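Local coordinates for protein intracellular serine protease (Bacillus licheniformis, PDB 4ZOQ) that probably acts as a subtilisin-like serine endopeptidase that processes lanthipeptides, the present chain being its N-terminal prodomain, separate from the catalytic chain, at residues Q31-E36 against V84-E90; F51-A55 against V66-K70. One frame throughout, in Å; residues are numbered along the deposited sequence.

Contact 1 of 2, residues Q31-E36 against V84-E90; sequences QYLLLE and VGADVIE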
loop_
_atom_site.group_PDB
_atom_site.type_symbol
_atom_site.label_atom_id
_atom_site.label_comp_id
_atom_site.label_asym_id
_atom_site.label_seq_id
_atom_site.Cartn_x
_atom_site.Cartn_y
_atom_site.Cartn_z
ATOM N N GLN A 31 21.808 -14.189 3.736
ATOM C CA GLN A 31 20.788 -15.052 3.137
ATOM C C GLN A 31 19.466 -15.051 3.920
ATOM O O GLN A 31 19.329 -14.347 4.919
ATOM C CB GLN A 31 21.294 -16.482 2.985
ATOM C CG GLN A 31 22.669 -16.554 2.394
ATOM C CD GLN A 31 23.119 -17.965 2.200
ATOM O OE1 GLN A 31 23.773 -18.283 1.210
ATOM N NE2 GLN A 31 22.751 -18.832 3.124
ATOM N N TYR A 32 18.492 -15.826 3.442
ATOM C CA TYR A 32 17.159 -15.846 4.043
ATOM C C TYR A 32 16.648 -17.271 4.237
ATOM O O TYR A 32 16.919 -18.169 3.426
ATOM C CB TYR A 32 16.154 -15.051 3.195
ATOM C CG TYR A 32 16.410 -13.563 3.156
ATOM C CD1 TYR A 32 17.227 -12.998 2.174
ATOM C CD2 TYR A 32 15.839 -12.718 4.101
ATOM C CE1 TYR A 32 17.474 -11.627 2.150
ATOM C CE2 TYR A 32 16.075 -11.342 4.074
ATOM C CZ TYR A 32 16.893 -10.811 3.103
ATOM O OH TYR A 32 17.116 -9.456 3.086
ATOM N N LEU A 33 15.891 -17.466 5.311
ATOM C CA LEU A 33 15.399 -18.781 5.676
ATOM C C LEU A 33 13.909 -18.796 5.985
ATOM O O LEU A 33 13.393 -17.911 6.667
ATOM C CB LEU A 33 16.148 -19.312 6.910
ATOM C CG LEU A 33 17.490 -20.031 6.838
ATOM C CD1 LEU A 33 18.162 -19.967 8.185
ATOM C CD2 LEU A 33 17.263 -21.472 6.466
ATOM N N LEU A 34 13.236 -19.843 5.534
ATOM C CA LEU A 34 11.856 -20.041 5.883
ATOM C C LEU A 34 11.725 -21.387 6.600
ATOM O O LEU A 34 11.972 -22.432 6.007
ATOM C CB LEU A 34 10.954 -19.968 4.646
ATOM C CG LEU A 34 9.489 -20.082 5.053
ATOM C CD1 LEU A 34 9.113 -18.920 5.976
ATOM C CD2 LEU A 34 8.580 -20.111 3.829
ATOM N N LEU A 35 11.414 -21.367 7.895
ATOM C CA LEU A 35 11.193 -22.610 8.639
ATOM C C LEU A 35 9.911 -23.301 8.181
ATOM O O LEU A 35 8.933 -22.649 7.832
ATOM C CB LEU A 35 11.117 -22.336 10.154
ATOM C CG LEU A 35 12.237 -21.576 10.865
ATOM C CD1 LEU A 35 11.764 -21.054 12.200
ATOM C CD2 LEU A 35 13.430 -22.482 11.078
ATOM N N GLU A 36 9.906 -24.622 8.204
ATOM C CA GLU A 36 8.680 -25.340 7.949
ATOM C C GLU A 36 7.719 -25.146 9.107
ATOM O O GLU A 36 6.500 -25.149 8.943
ATOM C CB GLU A 36 8.921 -26.830 7.827
ATOM C CG GLU A 36 9.399 -27.439 6.518
ATOM C CD GLU A 36 9.449 -28.968 6.663
ATOM O OE1 GLU A 36 8.629 -29.491 7.468
ATOM O OE2 GLU A 36 10.293 -29.630 6.007
ATOM N N VAL A 84 16.268 -29.109 12.043
ATOM C CA VAL A 84 14.993 -28.517 11.664
ATOM C C VAL A 84 14.877 -28.333 10.150
ATOM O O VAL A 84 15.882 -28.176 9.434
ATOM C CB VAL A 84 14.776 -27.173 12.369
ATOM C CG1 VAL A 84 14.906 -27.361 13.882
ATOM C CG2 VAL A 84 15.769 -26.157 11.875
ATOM N N GLY A 85 13.639 -28.369 9.661
ATOM C CA GLY A 85 13.402 -28.198 8.237
ATOM C C GLY A 85 13.237 -26.735 7.868
ATOM O O GLY A 85 12.366 -26.045 8.398
ATOM N N ALA A 86 14.106 -26.253 6.985
ATOM C CA ALA A 86 14.017 -24.890 6.470
ATOM C C ALA A 86 14.476 -24.816 5.009
ATOM O O ALA A 86 15.353 -25.572 4.598
ATOM C CB ALA A 86 14.833 -23.952 7.334
ATOM N N ASP A 87 13.914 -23.895 4.234
ATOM C CA ASP A 87 14.390 -23.666 2.863
ATOM C C ASP A 87 15.194 -22.372 2.890
ATOM O O ASP A 87 14.874 -21.467 3.658
ATOM C CB ASP A 87 13.228 -23.585 1.851
ATOM C CG ASP A 87 12.292 -24.788 1.919
ATOM O OD1 ASP A 87 12.726 -25.872 2.357
ATOM O OD2 ASP A 87 11.106 -24.652 1.560
ATOM N N VAL A 88 16.237 -22.285 2.068
ATOM C CA VAL A 88 17.183 -21.167 2.134
ATOM C C VAL A 88 17.211 -20.346 0.847
ATOM O O VAL A 88 17.172 -20.903 -0.241
ATOM C CB VAL A 88 18.607 -21.697 2.422
ATOM C CG1 VAL A 88 19.565 -20.577 2.749
ATOM C CG2 VAL A 88 18.562 -22.720 3.538
ATOM N N ILE A 89 17.352 -19.030 0.957
ATOM C CA ILE A 89 17.422 -18.213 -0.242
ATOM C C ILE A 89 18.724 -17.435 -0.293
ATOM O O ILE A 89 19.158 -16.869 0.701
ATOM C CB ILE A 89 16.234 -17.191 -0.322
ATOM C CG1 ILE A 89 14.904 -17.899 -0.524
ATOM C CG2 ILE A 89 16.429 -16.184 -1.455
ATOM C CD1 ILE A 89 13.710 -16.975 -0.293
ATOM N N GLU A 90 19.319 -17.400 -1.482
ATOM C CA GLU A 90 20.587 -16.727 -1.733
ATOM C C GLU A 90 20.384 -15.399 -2.469
ATOM O O GLU A 90 19.531 -14.580 -2.092
ATOM C CB GLU A 90 21.529 -17.660 -2.500
ATOM C CG GLU A 90 22.172 -18.746 -1.607
ATOM C CD GLU A 90 21.312 -20.000 -1.405
ATOM O OE1 GLU A 90 20.136 -20.011 -1.828
ATOM O OE2 GLU A 90 21.814 -20.976 -0.800
#
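Strands 31-35 and 86-89, neighbours in the antiparallel sheet of the prodomain, meet here at an axis angle of 158°. In the hydrogen-bonded pair Tyr32-Ile89 the two backbones exchange bonds, Tyr32 N to Ile89 O at 3.0 Å and Ile89 N to Tyr32 O at 2.7 Å. Leu34 and Asp87 repeat the exchange, and beyond the regular strand Glu36 N still reaches Gly85 O (2.8 Å). On the face turned to the helices, Leu33 supplies its CD2 methyl, which touches Val88 CG2 at 3.4 Å and Ala86 CB at 3.6 Å. Val88 has CG2 beside its backbone N and CG1 anti to that N (chi1 -170°), a split that gives CG2 to Leu33 and sends CG1 to within 3.7 Å of Gln31 NE2. The Gln31 chain, extended beyond CG, runs across toward Val88 and Glu90; its OE1 lies 3.3 Å from Glu90 CG, with the amide plane turned 76° from the carboxylate plane. An alanine here in place of Gln31 would end at CB, and Val88 CG1 and Glu90 CG would probably be left without the amide group that now lies beside them. On the other face Tyr32 CB meets Ile89 CB at 4.1 Å, a contact made at the base of each side chain rather than through the ring. That ring meets Tyr117 of the protease chain, while Ile89 and Asp87 pack on Val150 and Leu34 on Arg157 of the same chain. One face thus lies against the prodomain helices and the other against the enzyme, as in the propeptide-subtilisin complexes of the S8 family.

Contact 2 of 2, residues F51-A55 against V66-K70; sequences FHIHA and VTGEK
Ile53 and Val66 lie side by side and point the same way, with Ile53 CD1 3.9 Å from Val66 CB. Ile53 holds CG1 between its backbone N and carbonyl carbon (chi1 61°), while CG2, beside the N, comes to 4.2 Å from Gly68 CA. A side chain on Gly68 would have pointed into that methyl. Val66 meets a second neighbour through CG1, which stands 3.7 Å from Ala55 CB in a non-hydrogen-bonded pair. On the other face His54 and Thr67 also run alongside each other: Thr67 OG1 sits at the edge of the imidazole, near its plane, 3.7 Å from His54 CD2. The same hydroxyl gives a weak bond to His54 O, an oxygen already taking Thr67 N at 2.7 Å with an N-H...O angle of 165°. In return His54 N approaches Thr67 O at 2.6 Å, but the angle at hydrogen is a bent 132°. The pairing lies at the open end of the hairpin formed by strands 54-58 and 63-67. Helix 41-49 meets Ile53 and Ala55 through Ala48, Phe76 of helix 70-80 packs on Ile53 and Val66, and strand 31-35 borders Val66 on its far side.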
loop_
_atom_site.group_PDB
_atom_site.type_symbol
_atom_site.label_atom_id
_atom_site.label_comp_id
_atom_site.label_asym_id
_atom_site.label_seq_id
_atom_site.Cartn_x
_atom_site.Cartn_y
_atom_site.Cartn_z
ATOM N N PHE A 51 27.372 -20.361 15.596
ATOM C CA PHE A 51 28.168 -20.089 14.411
ATOM C C PHE A 51 28.340 -18.608 14.232
ATOM O O PHE A 51 28.479 -18.181 13.131
ATOM C CB PHE A 51 27.530 -20.669 13.143
ATOM C CG PHE A 51 27.553 -22.171 13.059
ATOM C CD1 PHE A 51 26.581 -22.955 13.682
ATOM C CD2 PHE A 51 28.531 -22.806 12.300
ATOM C CE1 PHE A 51 26.620 -24.361 13.575
ATOM C CE2 PHE A 51 28.573 -24.190 12.200
ATOM C CZ PHE A 51 27.628 -24.962 12.830
ATOM N N HIS A 52 28.190 -17.830 15.295
ATOM C CA HIS A 52 28.374 -16.374 15.265
ATOM C C HIS A 52 27.786 -15.684 14.031
ATOM O O HIS A 52 28.428 -14.838 13.391
ATOM C CB HIS A 52 29.871 -16.051 15.416
ATOM C CG HIS A 52 30.165 -14.605 15.740
ATOM N ND1 HIS A 52 29.611 -13.933 16.813
ATOM C CD2 HIS A 52 30.933 -13.701 15.092
ATOM C CE1 HIS A 52 30.043 -12.682 16.822
ATOM N NE2 HIS A 52 30.844 -12.514 15.785
ATOM N N ILE A 53 26.562 -16.065 13.694
ATOM C CA ILE A 53 25.894 -15.412 12.592
ATOM C C ILE A 53 24.624 -14.805 13.160
ATOM O O ILE A 53 23.978 -15.374 14.055
ATOM C CB ILE A 53 25.567 -16.382 11.389
ATOM C CG1 ILE A 53 24.630 -17.511 11.793
ATOM C CG2 ILE A 53 26.818 -16.942 10.712
ATOM C CD1 ILE A 53 23.201 -17.246 11.359
ATOM N N HIS A 54 24.279 -13.612 12.702
ATOM C CA HIS A 54 23.037 -13.063 13.197
ATOM C C HIS A 54 21.833 -13.309 12.307
ATOM O O HIS A 54 21.775 -12.946 11.131
ATOM C CB HIS A 54 23.195 -11.613 13.622
ATOM C CG HIS A 54 21.930 -10.842 13.604
ATOM N ND1 HIS A 54 21.349 -10.388 14.777
ATOM C CD2 HIS A 54 21.345 -10.132 12.613
ATOM C CE1 HIS A 54 20.302 -9.639 14.472
ATOM N NE2 HIS A 54 20.299 -9.451 13.168
ATOM N N ALA A 55 20.879 -13.973 12.955
ATOM C CA ALA A 55 19.608 -14.380 12.403
ATOM C C ALA A 55 18.477 -13.540 12.973
ATOM O O ALA A 55 18.194 -13.551 14.182
ATOM C CB ALA A 55 19.362 -15.846 12.697
ATOM N N VAL A 66 19.578 -14.045 7.686
ATOM C CA VAL A 66 20.784 -14.460 8.378
ATOM C C VAL A 66 21.961 -13.729 7.747
ATOM O O VAL A 66 22.136 -13.711 6.531
ATOM C CB VAL A 66 20.992 -15.998 8.340
ATOM C CG1 VAL A 66 19.886 -16.697 9.108
ATOM C CG2 VAL A 66 21.027 -16.501 6.924
ATOM N N THR A 67 22.742 -13.082 8.597
ATOM C CA THR A 67 23.898 -12.325 8.159
ATOM C C THR A 67 25.052 -12.730 9.046
ATOM O O THR A 67 24.864 -13.080 10.209
ATOM C CB THR A 67 23.682 -10.795 8.245
ATOM O OG1 THR A 67 23.489 -10.406 9.613
ATOM C CG2 THR A 67 22.455 -10.378 7.435
ATOM N N GLY A 68 26.247 -12.718 8.485
ATOM C CA GLY A 68 27.433 -13.092 9.227
ATOM C C GLY A 68 28.599 -13.210 8.272
ATOM O O GLY A 68 28.651 -12.497 7.268
ATOM N N GLU A 69 29.515 -14.140 8.531
ATOM C CA GLU A 69 30.562 -14.338 7.550
ATOM C C GLU A 69 30.274 -15.548 6.674
ATOM O O GLU A 69 29.898 -16.628 7.134
ATOM C CB GLU A 69 31.913 -14.478 8.240
ATOM C CG GLU A 69 32.568 -13.131 8.592
ATOM C CD GLU A 69 33.073 -12.319 7.395
ATOM O OE1 GLU A 69 32.410 -12.302 6.328
ATOM O OE2 GLU A 69 34.133 -11.661 7.540
ATOM N N LYS A 70 30.527 -15.329 5.393
ATOM C CA LYS A 70 30.058 -16.163 4.301
ATOM C C LYS A 70 30.641 -17.566 4.207
ATOM O O LYS A 70 30.074 -18.425 3.523
ATOM C CB LYS A 70 30.353 -15.401 3.008
ATOM C CG LYS A 70 30.132 -13.898 3.179
ATOM C CD LYS A 70 30.383 -13.148 1.888
ATOM C CE LYS A 70 29.737 -11.778 1.950
ATOM N NZ LYS A 70 29.857 -11.109 0.636
#

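In the fold
Contact 2 is nested in sequence inside the loop that contact 1 closes, and their centres are about 14 Å apart, centre to centre, on opposite sides of the chain's centre. Both belong to one antiparallel sheet ordered 54-58, 63-67, 31-35, 86-89, so each joins an outermost strand to an inner one. The two inner strands connect them: Gln31 O lies 2.8 Å from Val66 N, a probable hydrogen bond, and Leu33 CD1 packs on Val66 CG1 at 3.8 Å. Helices 41-49 and 70-80 reach both contacts. Of the two, only contact 1 meets the catalytic chain, mainly through the face of strands 31-35 and 86-89 that carries Tyr32 and Ile89.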